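Local coordinates for protein proline-tRNA synthetase class II aaRS (Ybak RNA binding domain plus tRNA synthetase) (Cryptosporidium parvum, PDB 5XIO) that probably attaches L-proline to its cognate tRNA at the expense of ATP, and is seen with the inhibitor halofuginone bound in its class II catalytic core, at residues Lys132-Thr137 and Leu157-His162. Numbering follows the deposited sequence.
Sequences KINQWT and LWQEGH. With HFG (7-bromo-6-chloro-3-{3-[(2R,3S)-3-hydroxypiperidin-2-yl]-2-oxopropyl}quinazolin-4(3H)-one), chain C.
Glu-160 OE2 is gripped by several groups: Gln-135 NE2 reaches it across the strands at 3.0 Å, Ser-111 OG adds a second hydrogen bond, and Trp-158 NE1 a weak one. The Gln-135 donor comes from above the carboxylate plane, although OE2 lies nearly in the plane of the amide. In both side chains CG sits between the backbone N and the carbonyl carbon (chi1 58° and 42°) and the rest runs extended, which lays them side by side; Phe-67 N is hydrogen-bonded to Gln-135 OE1. Carboxylate oxygen Glu-160 OE1 accepts His-162 NE2 at 2.7 Å, in the plane of the imidazole, whose ND1 is bonded to Tyr-116 OH. Thr-137 OG1 meets the edge of the Trp-158 indole, with a weak bond from NE1.

On the other face of the sheet, Gln-159 NE2 gives Asn-134 OD1 a 2.8 Å bond almost in line with the acceptor's C=O, the two amides nearly coplanar. A bend at chi2 (76°) turns the Gln-159 amide there, while its CB sits over the six-membered ring of Trp-136, 3.6 Å from the centroid, in a CH-pi contact. Tyr-182 OH binds Gln-159 OE1.

Six backbone hydrogen bonds join 132-137 to 157-162, the antiparallel strands of class II motif 2, whose connecting loop carries Arg-141 and Arg-152 of the nucleotide pocket. Trp-158, Glu-160 and His-162 border the halofuginone piperidine, Trp-158 CH2 lying 3.5 Å from HFG C5'. Second-shell Gln-135, with Ser-111, is placed to position Glu-160, whose two carboxylate oxygens tie His-162 and, weakly, Trp-158 into one pocket wall.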
loop_
_atom_site.group_PDB
_atom_site.type_symbol
_atom_site.label_atom_id
_atom_site.label_comp_id
_atom_site.label_asym_id
_atom_site.label_seq_id
_atom_site.Cartn_x
_atom_site.Cartn_y
_atom_site.Cartn_z
ATOM N N LYS A 132 0.202 19.700 1.754
ATOM C CA LYS A 132 1.004 18.680 1.027
ATOM C C LYS A 132 0.402 17.306 1.188
ATOM O O LYS A 132 0.409 16.744 2.286
ATOM C CB LYS A 132 2.391 18.656 1.560
ATOM C CG LYS A 132 3.084 19.999 1.430
ATOM C CD LYS A 132 4.205 20.029 2.427
ATOM C CE LYS A 132 5.018 21.286 2.343
ATOM N NZ LYS A 132 6.350 21.030 2.964
ATOM N N ILE A 133 -0.164 16.782 0.110
ATOM C CA ILE A 133 -0.759 15.451 0.142
ATOM C C ILE A 133 -0.028 14.435 -0.775
ATOM O O ILE A 133 0.526 14.808 -1.800
ATOM C CB ILE A 133 -2.219 15.582 -0.244
ATOM C CG1 ILE A 133 -2.928 16.441 0.825
ATOM C CG2 ILE A 133 -2.865 14.202 -0.407
ATOM C CD1 ILE A 133 -3.433 15.658 2.006
ATOM N N ASN A 134 -0.018 13.158 -0.398
ATOM C CA ASN A 134 0.480 12.059 -1.262
ATOM C C ASN A 134 -0.447 10.841 -1.078
ATOM O O ASN A 134 -0.964 10.596 0.001
ATOM C CB ASN A 134 1.930 11.704 -0.931
ATOM C CG ASN A 134 2.466 10.381 -1.652
ATOM O OD1 ASN A 134 2.907 10.414 -2.809
ATOM N ND2 ASN A 134 2.523 9.279 -0.916
ATOM N N GLN A 135 -0.696 10.099 -2.146
ATOM C CA GLN A 135 -1.256 8.800 -1.988
ATOM C C GLN A 135 -0.559 7.718 -2.851
ATOM O O GLN A 135 -0.080 7.970 -3.957
ATOM C CB GLN A 135 -2.744 8.850 -2.276
ATOM C CG GLN A 135 -3.149 9.361 -3.634
ATOM C CD GLN A 135 -4.654 9.169 -3.985
ATOM O OE1 GLN A 135 -5.476 8.812 -3.163
ATOM N NE2 GLN A 135 -4.990 9.415 -5.259
ATOM N N TRP A 136 -0.490 6.523 -2.288
ATOM C CA TRP A 136 -0.018 5.278 -2.953
ATOM C C TRP A 136 -1.286 4.551 -3.452
ATOM O O TRP A 136 -2.205 4.261 -2.685
ATOM C CB TRP A 136 0.761 4.427 -1.919
ATOM C CG TRP A 136 2.078 5.044 -1.434
ATOM C CD1 TRP A 136 2.303 5.755 -0.250
ATOM C CD2 TRP A 136 3.337 5.010 -2.115
ATOM N NE1 TRP A 136 3.599 6.196 -0.213
ATOM C CE2 TRP A 136 4.264 5.727 -1.327
ATOM C CE3 TRP A 136 3.778 4.426 -3.317
ATOM C CZ2 TRP A 136 5.611 5.873 -1.709
ATOM C CZ3 TRP A 136 5.091 4.615 -3.709
ATOM C CH2 TRP A 136 5.999 5.325 -2.898
ATOM N N THR A 137 -1.389 4.329 -4.756
ATOM C CA THR A 137 -2.636 3.791 -5.355
ATOM C C THR A 137 -2.298 3.005 -6.655
ATOM O O THR A 137 -1.165 2.964 -7.116
ATOM C CB THR A 137 -3.652 4.930 -5.736
ATOM O OG1 THR A 137 -3.163 5.694 -6.846
ATOM C CG2 THR A 137 -3.826 6.014 -4.639
ATOM N N LEU A 157 1.174 0.583 -10.617
ATOM C CA LEU A 157 1.171 1.210 -9.254
ATOM C C LEU A 157 1.983 2.470 -9.205
ATOM O O LEU A 157 3.015 2.549 -9.879
ATOM C CB LEU A 157 1.735 0.269 -8.206
ATOM C CG LEU A 157 1.091 -1.096 -8.104
ATOM C CD1 LEU A 157 1.801 -1.940 -7.109
ATOM C CD2 LEU A 157 -0.381 -0.948 -7.693
ATOM N N TRP A 158 1.552 3.463 -8.406
ATOM C CA TRP A 158 2.353 4.700 -8.267
ATOM C C TRP A 158 2.148 5.436 -6.949
ATOM O O TRP A 158 1.322 5.051 -6.114
ATOM C CB TRP A 158 2.064 5.649 -9.438
ATOM C CG TRP A 158 0.790 6.535 -9.368
ATOM C CD1 TRP A 158 -0.244 6.490 -8.470
ATOM C CD2 TRP A 158 0.444 7.572 -10.295
ATOM N NE1 TRP A 158 -1.244 7.416 -8.803
ATOM C CE2 TRP A 158 -0.830 8.104 -9.902
ATOM C CE3 TRP A 158 1.062 8.069 -11.438
ATOM C CZ2 TRP A 158 -1.459 9.113 -10.588
ATOM C CZ3 TRP A 158 0.437 9.070 -12.115
ATOM C CH2 TRP A 158 -0.819 9.610 -11.682
ATOM N N GLN A 159 2.900 6.496 -6.754
ATOM C CA GLN A 159 2.458 7.543 -5.836
ATOM C C GLN A 159 2.162 8.784 -6.674
ATOM O O GLN A 159 2.745 8.957 -7.706
ATOM C CB GLN A 159 3.470 7.822 -4.704
ATOM C CG GLN A 159 4.885 8.128 -5.165
ATOM C CD GLN A 159 5.107 9.486 -5.712
ATOM O OE1 GLN A 159 5.985 9.655 -6.576
ATOM N NE2 GLN A 159 4.390 10.521 -5.167
ATOM N N GLU A 160 1.206 9.602 -6.236
ATOM C CA GLU A 160 1.017 10.943 -6.805
ATOM C C GLU A 160 1.021 11.939 -5.660
ATOM O O GLU A 160 0.245 11.777 -4.713
ATOM C CB GLU A 160 -0.287 11.058 -7.570
ATOM C CG GLU A 160 -1.527 10.417 -6.964
ATOM C CD GLU A 160 -2.731 10.631 -7.855
ATOM O OE1 GLU A 160 -2.861 11.731 -8.510
ATOM O OE2 GLU A 160 -3.592 9.710 -7.925
ATOM N N GLY A 161 1.914 12.935 -5.734
ATOM C CA GLY A 161 1.971 14.002 -4.748
ATOM C C GLY A 161 1.314 15.282 -5.343
ATOM O O GLY A 161 1.472 15.550 -6.543
ATOM N N HIS A 162 0.630 16.050 -4.500
ATOM C CA HIS A 162 -0.179 17.222 -4.916
ATOM C C HIS A 162 -0.007 18.288 -3.810
ATOM O O HIS A 162 -0.457 18.052 -2.695
ATOM C CB HIS A 162 -1.666 16.847 -4.992
ATOM C CG HIS A 162 -1.982 15.856 -6.065
ATOM N ND1 HIS A 162 -2.265 16.228 -7.360
ATOM C CD2 HIS A 162 -2.038 14.500 -6.043
ATOM C CE1 HIS A 162 -2.474 15.149 -8.094
ATOM N NE2 HIS A 162 -2.362 14.090 -7.310
HETATM O "O4'" HFG C . -1.215 12.451 -14.830
HETATM C C21 HFG C . -0.887 13.477 -15.369
HETATM C "C3'" HFG C . -0.326 14.665 -14.599
HETATM C "C2'" HFG C . 0.186 14.268 -13.214
HETATM N "N1'" HFG C . -0.892 13.911 -12.305
HETATM C "C6'" HFG C . -0.384 13.719 -10.948
HETATM C "C5'" HFG C . 0.716 12.671 -10.899
HETATM C "C4'" HFG C . 1.814 12.998 -11.897
HETATM C C39 HFG C . 1.217 13.166 -13.273
HETATM O "O7'" HFG C . 2.247 13.503 -14.185
HETATM C "C1'" HFG C . -1.027 13.688 -16.876
HETATM N N3 HFG C . -1.959 12.707 -17.443
HETATM C C4 HFG C . -3.311 12.988 -17.406
HETATM O O11 HFG C . -3.738 13.985 -16.893
HETATM C C10 HFG C . -4.164 11.943 -17.975
HETATM C C5 HFG C . -5.545 12.083 -17.987
HETATM C C2 HFG C . -1.503 11.586 -18.014
HETATM N N1 HFG C . -2.208 10.656 -18.528
HETATM C C9 HFG C . -3.585 10.813 -18.521
HETATM C C8 HFG C . -4.381 9.820 -19.070
HETATM C C7 HFG C . -5.762 9.942 -19.093
HETATM BR BR1 HFG C . -6.781 8.526 -19.833
HETATM C C6 HFG C . -6.345 11.087 -18.539
HETATM CL CL1 HFG C . -8.037 11.298 -18.540
#